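Local structure of beta-glucanase (Clostridium thermocellum, 3WVJ) at residues G45-R53 / Y198-E209. The protein hydrolyses mixed-linkage beta-1,3-1,4-glucans such as lichenan, as an endo-acting glucanase of glycoside hydrolase family 16. Sequence-based numbering, arbitrary orientation.
Sequences GKMILTLDR and YDGRTPLQAEYE
Met47, Leu49 and Leu51 each exchange two backbone hydrogen bonds with Tyr208, Ala206 and Leu204 respectively, joining strand 46-53 to the start of strand 204-214 in antiparallel register. Side chains of these pairs share one face, which is largely buried. The flexible thioether of Met47 can bend onto the Tyr208 ring, a Met-aromatic contact: CG stands anti to the backbone N (chi1 -179°) and the bends beyond it bring CE to 3.6 Å from Tyr208 CD2. Leu49 CD1 reaches CE2 of the same ring at 3.8 Å, its branched end filling space against aromatic carbons; Tyr208 can be buried because its hydroxyl bonds to Ser92 O. Such inward packing belongs to the beta-jellyroll of family 16, in which Met183 and Leu185 of strand 179-187 lie against Tyr208 and Leu51. Further along, branched Leu51 likewise sets CD2 against Tyr198 OH (3.8 Å) and Leu204 CD1 (4.2 Å). The other face carries the non-hydrogen-bonded pairs and is more polar: Gln205 NE2 donates to Thr50 OG1 over 3.3 Å, the acceptor 21° out of the amide plane, and Ile48 CG2 rests 3.5 Å from that nitrogen. At the start of strand 46-53, the chains of Lys46 and Glu209 extend alongside each other, their opposite charges too far apart for a salt bridge.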
loop_
_atom_site.group_PDB
_atom_site.type_symbol
_atom_site.label_atom_id
_atom_site.label_comp_id
_atom_site.label_asym_id
_atom_site.label_seq_id
_atom_site.Cartn_x
_atom_site.Cartn_y
_atom_site.Cartn_z
ATOM N N GLY A 45 11.799 -5.816 14.302
ATOM C CA GLY A 45 11.656 -6.552 13.061
ATOM C C GLY A 45 10.771 -5.898 12.019
ATOM O O GLY A 45 10.612 -6.466 10.893
ATOM N N LYS A 46 10.213 -4.722 12.354
ATOM C CA LYS A 46 9.216 -4.057 11.444
ATOM C C LYS A 46 9.597 -2.708 10.831
ATOM O O LYS A 46 10.497 -2.035 11.312
ATOM C CB LYS A 46 7.845 -4.054 12.119
ATOM C CG LYS A 46 7.573 -5.488 12.565
ATOM C CD LYS A 46 6.699 -5.591 13.742
ATOM C CE LYS A 46 6.951 -6.987 14.329
ATOM N NZ LYS A 46 6.446 -6.999 15.709
ATOM N N MET A 47 8.990 -2.393 9.683
ATOM C CA MET A 47 9.052 -1.078 9.150
ATOM C C MET A 47 7.809 -0.376 9.683
ATOM O O MET A 47 6.682 -0.955 9.699
ATOM C CB MET A 47 9.094 -1.158 7.635
ATOM C CG MET A 47 9.186 0.194 6.961
ATOM S SD MET A 47 7.551 0.945 6.706
ATOM C CE MET A 47 6.997 0.134 5.211
ATOM N N ILE A 48 7.982 0.844 10.187
ATOM C CA ILE A 48 6.870 1.577 10.815
ATOM C C ILE A 48 6.607 2.844 9.973
ATOM O O ILE A 48 7.543 3.536 9.590
ATOM C CB ILE A 48 7.210 1.865 12.273
ATOM C CG1 ILE A 48 7.447 0.526 12.925
ATOM C CG2 ILE A 48 6.066 2.551 12.979
ATOM C CD1 ILE A 48 7.064 0.516 14.357
ATOM N N LEU A 49 5.347 3.068 9.582
ATOM C CA LEU A 49 4.954 4.329 9.020
ATOM C C LEU A 49 4.203 5.075 10.092
ATOM O O LEU A 49 3.292 4.518 10.714
ATOM C CB LEU A 49 3.988 4.139 7.805
ATOM C CG LEU A 49 4.554 3.377 6.613
ATOM C CD1 LEU A 49 3.452 3.394 5.513
ATOM C CD2 LEU A 49 5.801 4.052 6.082
ATOM N N THR A 50 4.600 6.320 10.350
ATOM C CA THR A 50 3.987 7.093 11.442
ATOM C C THR A 50 3.400 8.371 10.893
ATOM O O THR A 50 4.115 9.181 10.305
ATOM C CB THR A 50 4.979 7.414 12.581
ATOM O OG1 THR A 50 5.546 6.187 13.057
ATOM C CG2 THR A 50 4.264 8.092 13.742
ATOM N N LEU A 51 2.089 8.495 11.052
ATOM C CA LEU A 51 1.338 9.689 10.717
ATOM C C LEU A 51 1.334 10.516 11.980
ATOM O O LEU A 51 0.993 10.043 13.086
ATOM C CB LEU A 51 -0.062 9.323 10.373
ATOM C CG LEU A 51 -1.124 10.431 10.344
ATOM C CD1 LEU A 51 -0.704 11.515 9.384
ATOM C CD2 LEU A 51 -2.463 9.861 9.900
ATOM N N ASP A 52 1.760 11.747 11.822
ATOM C CA ASP A 52 1.960 12.647 12.936
ATOM C C ASP A 52 1.726 14.067 12.446
ATOM O O ASP A 52 1.688 14.349 11.222
ATOM C CB ASP A 52 3.351 12.444 13.552
ATOM C CG ASP A 52 3.446 12.979 14.980
ATOM O OD1 ASP A 52 2.449 13.362 15.640
ATOM O OD2 ASP A 52 4.564 13.054 15.464
ATOM N N ARG A 53 1.475 14.949 13.389
ATOM C CA ARG A 53 1.288 16.324 13.094
ATOM C C ARG A 53 2.567 16.851 12.494
ATOM O O ARG A 53 3.663 16.350 12.805
ATOM C CB ARG A 53 0.959 17.074 14.385
ATOM C CG ARG A 53 0.393 18.482 14.172
ATOM C CD ARG A 53 -0.640 18.818 15.225
ATOM N NE ARG A 53 -1.782 17.927 15.029
ATOM C CZ ARG A 53 -2.568 17.460 16.003
ATOM N NH1 ARG A 53 -2.359 17.804 17.274
ATOM N NH2 ARG A 53 -3.571 16.644 15.696
ATOM N N TYR A 198 -11.218 12.499 8.947
ATOM C CA TYR A 198 -10.066 12.276 9.804
ATOM C C TYR A 198 -10.206 13.134 11.025
ATOM O O TYR A 198 -10.456 14.327 10.891
ATOM C CB TYR A 198 -8.777 12.607 9.069
ATOM C CG TYR A 198 -7.564 12.497 9.945
ATOM C CD1 TYR A 198 -7.396 11.409 10.835
ATOM C CD2 TYR A 198 -6.580 13.464 9.880
ATOM C CE1 TYR A 198 -6.265 11.332 11.649
ATOM C CE2 TYR A 198 -5.438 13.375 10.665
ATOM C CZ TYR A 198 -5.279 12.312 11.521
ATOM O OH TYR A 198 -4.138 12.258 12.259
ATOM N N ASP A 199 -10.168 12.432 12.182
ATOM C CA ASP A 199 -10.015 12.860 13.602
ATOM C C ASP A 199 -9.014 13.971 13.968
ATOM O O ASP A 199 -9.259 14.775 14.839
ATOM C CB ASP A 199 -9.443 11.601 14.339
ATOM C CG ASP A 199 -10.111 11.363 15.600
ATOM O OD1 ASP A 199 -10.578 12.364 16.140
ATOM O OD2 ASP A 199 -10.165 10.227 16.114
ATOM N N GLY A 200 -7.828 13.926 13.368
ATOM C CA GLY A 200 -6.712 14.829 13.714
ATOM C C GLY A 200 -5.850 14.195 14.795
ATOM O O GLY A 200 -4.888 14.791 15.268
ATOM N N ARG A 201 -6.188 12.966 15.152
ATOM C CA ARG A 201 -5.514 12.236 16.185
ATOM C C ARG A 201 -4.173 11.651 15.737
ATOM O O ARG A 201 -4.071 10.977 14.694
ATOM C CB ARG A 201 -6.490 11.196 16.713
ATOM C CG ARG A 201 -6.081 9.740 16.675
ATOM C CD ARG A 201 -5.419 9.364 17.972
ATOM N NE ARG A 201 -6.058 10.145 19.027
ATOM C CZ ARG A 201 -5.639 10.329 20.293
ATOM N NH1 ARG A 201 -4.537 9.755 20.783
ATOM N NH2 ARG A 201 -6.369 11.104 21.094
ATOM N N THR A 202 -3.147 11.903 16.544
ATOM C CA THR A 202 -1.768 11.463 16.245
ATOM C C THR A 202 -1.072 11.033 17.567
ATOM O O THR A 202 -1.611 11.257 18.645
ATOM C CB THR A 202 -0.973 12.598 15.599
ATOM O OG1 THR A 202 -1.115 13.742 16.412
ATOM C CG2 THR A 202 -1.587 12.975 14.208
ATOM N N PRO A 203 0.072 10.319 17.485
ATOM C CA PRO A 203 0.611 9.640 16.297
ATOM C C PRO A 203 -0.294 8.461 16.024
ATOM O O PRO A 203 -1.021 8.043 16.921
ATOM C CB PRO A 203 2.002 9.134 16.787
ATOM C CG PRO A 203 1.930 9.207 18.271
ATOM C CD PRO A 203 1.053 10.362 18.588
ATOM N N LEU A 204 -0.241 7.934 14.814
ATOM C CA LEU A 204 -0.854 6.676 14.393
ATOM C C LEU A 204 0.229 5.948 13.585
ATOM O O LEU A 204 1.022 6.601 12.942
ATOM C CB LEU A 204 -2.010 6.963 13.422
ATOM C CG LEU A 204 -3.272 7.511 14.090
ATOM C CD1 LEU A 204 -4.345 7.961 13.091
ATOM C CD2 LEU A 204 -3.863 6.485 15.047
ATOM N N GLN A 205 0.237 4.622 13.564
ATOM C CA GLN A 205 1.243 3.877 12.800
ATOM C C GLN A 205 0.672 2.609 12.210
ATOM O O GLN A 205 -0.229 1.990 12.765
ATOM C CB GLN A 205 2.461 3.466 13.642
ATOM C CG GLN A 205 2.761 4.312 14.855
ATOM C CD GLN A 205 3.866 3.731 15.743
ATOM O OE1 GLN A 205 3.671 2.709 16.397
ATOM N NE2 GLN A 205 5.062 4.383 15.735
ATOM N N ALA A 206 1.241 2.227 11.086
ATOM C CA ALA A 206 1.000 0.955 10.452
ATOM C C ALA A 206 2.389 0.301 10.466
ATOM O O ALA A 206 3.414 0.967 10.298
ATOM C CB ALA A 206 0.532 1.172 8.990
ATOM N N GLU A 207 2.400 -1.018 10.584
ATOM C CA GLU A 207 3.652 -1.777 10.717
ATOM C C GLU A 207 3.689 -2.908 9.708
ATOM O O GLU A 207 2.666 -3.520 9.373
ATOM C CB GLU A 207 3.756 -2.283 12.131
ATOM C CG GLU A 207 3.358 -1.273 13.197
ATOM C CD GLU A 207 3.700 -1.800 14.581
ATOM O OE1 GLU A 207 4.132 -2.958 14.666
ATOM O OE2 GLU A 207 3.574 -1.077 15.579
ATOM N N TYR A 208 4.863 -3.148 9.156
ATOM C CA TYR A 208 5.017 -4.118 8.069
ATOM C C TYR A 208 6.165 -5.025 8.453
ATOM O O TYR A 208 7.181 -4.525 8.847
ATOM C CB TYR A 208 5.345 -3.369 6.761
ATOM C CG TYR A 208 4.258 -2.352 6.331
ATOM C CD1 TYR A 208 3.367 -2.669 5.309
ATOM C CD2 TYR A 208 4.098 -1.109 6.972
ATOM C CE1 TYR A 208 2.378 -1.786 4.917
ATOM C CE2 TYR A 208 3.072 -0.234 6.621
ATOM C CZ TYR A 208 2.231 -0.578 5.552
ATOM O OH TYR A 208 1.200 0.213 5.094
ATOM N N GLU A 209 6.044 -6.334 8.284
ATOM C CA GLU A 209 7.200 -7.222 8.547
ATOM C C GLU A 209 7.965 -7.570 7.293
ATOM O O GLU A 209 9.164 -7.766 7.346
ATOM C CB GLU A 209 6.778 -8.526 9.212
ATOM C CG GLU A 209 5.940 -8.374 10.462
ATOM C CD GLU A 209 5.772 -9.699 11.147
ATOM O OE1 GLU A 209 6.301 -10.699 10.588
ATOM O OE2 GLU A 209 5.179 -9.738 12.248
#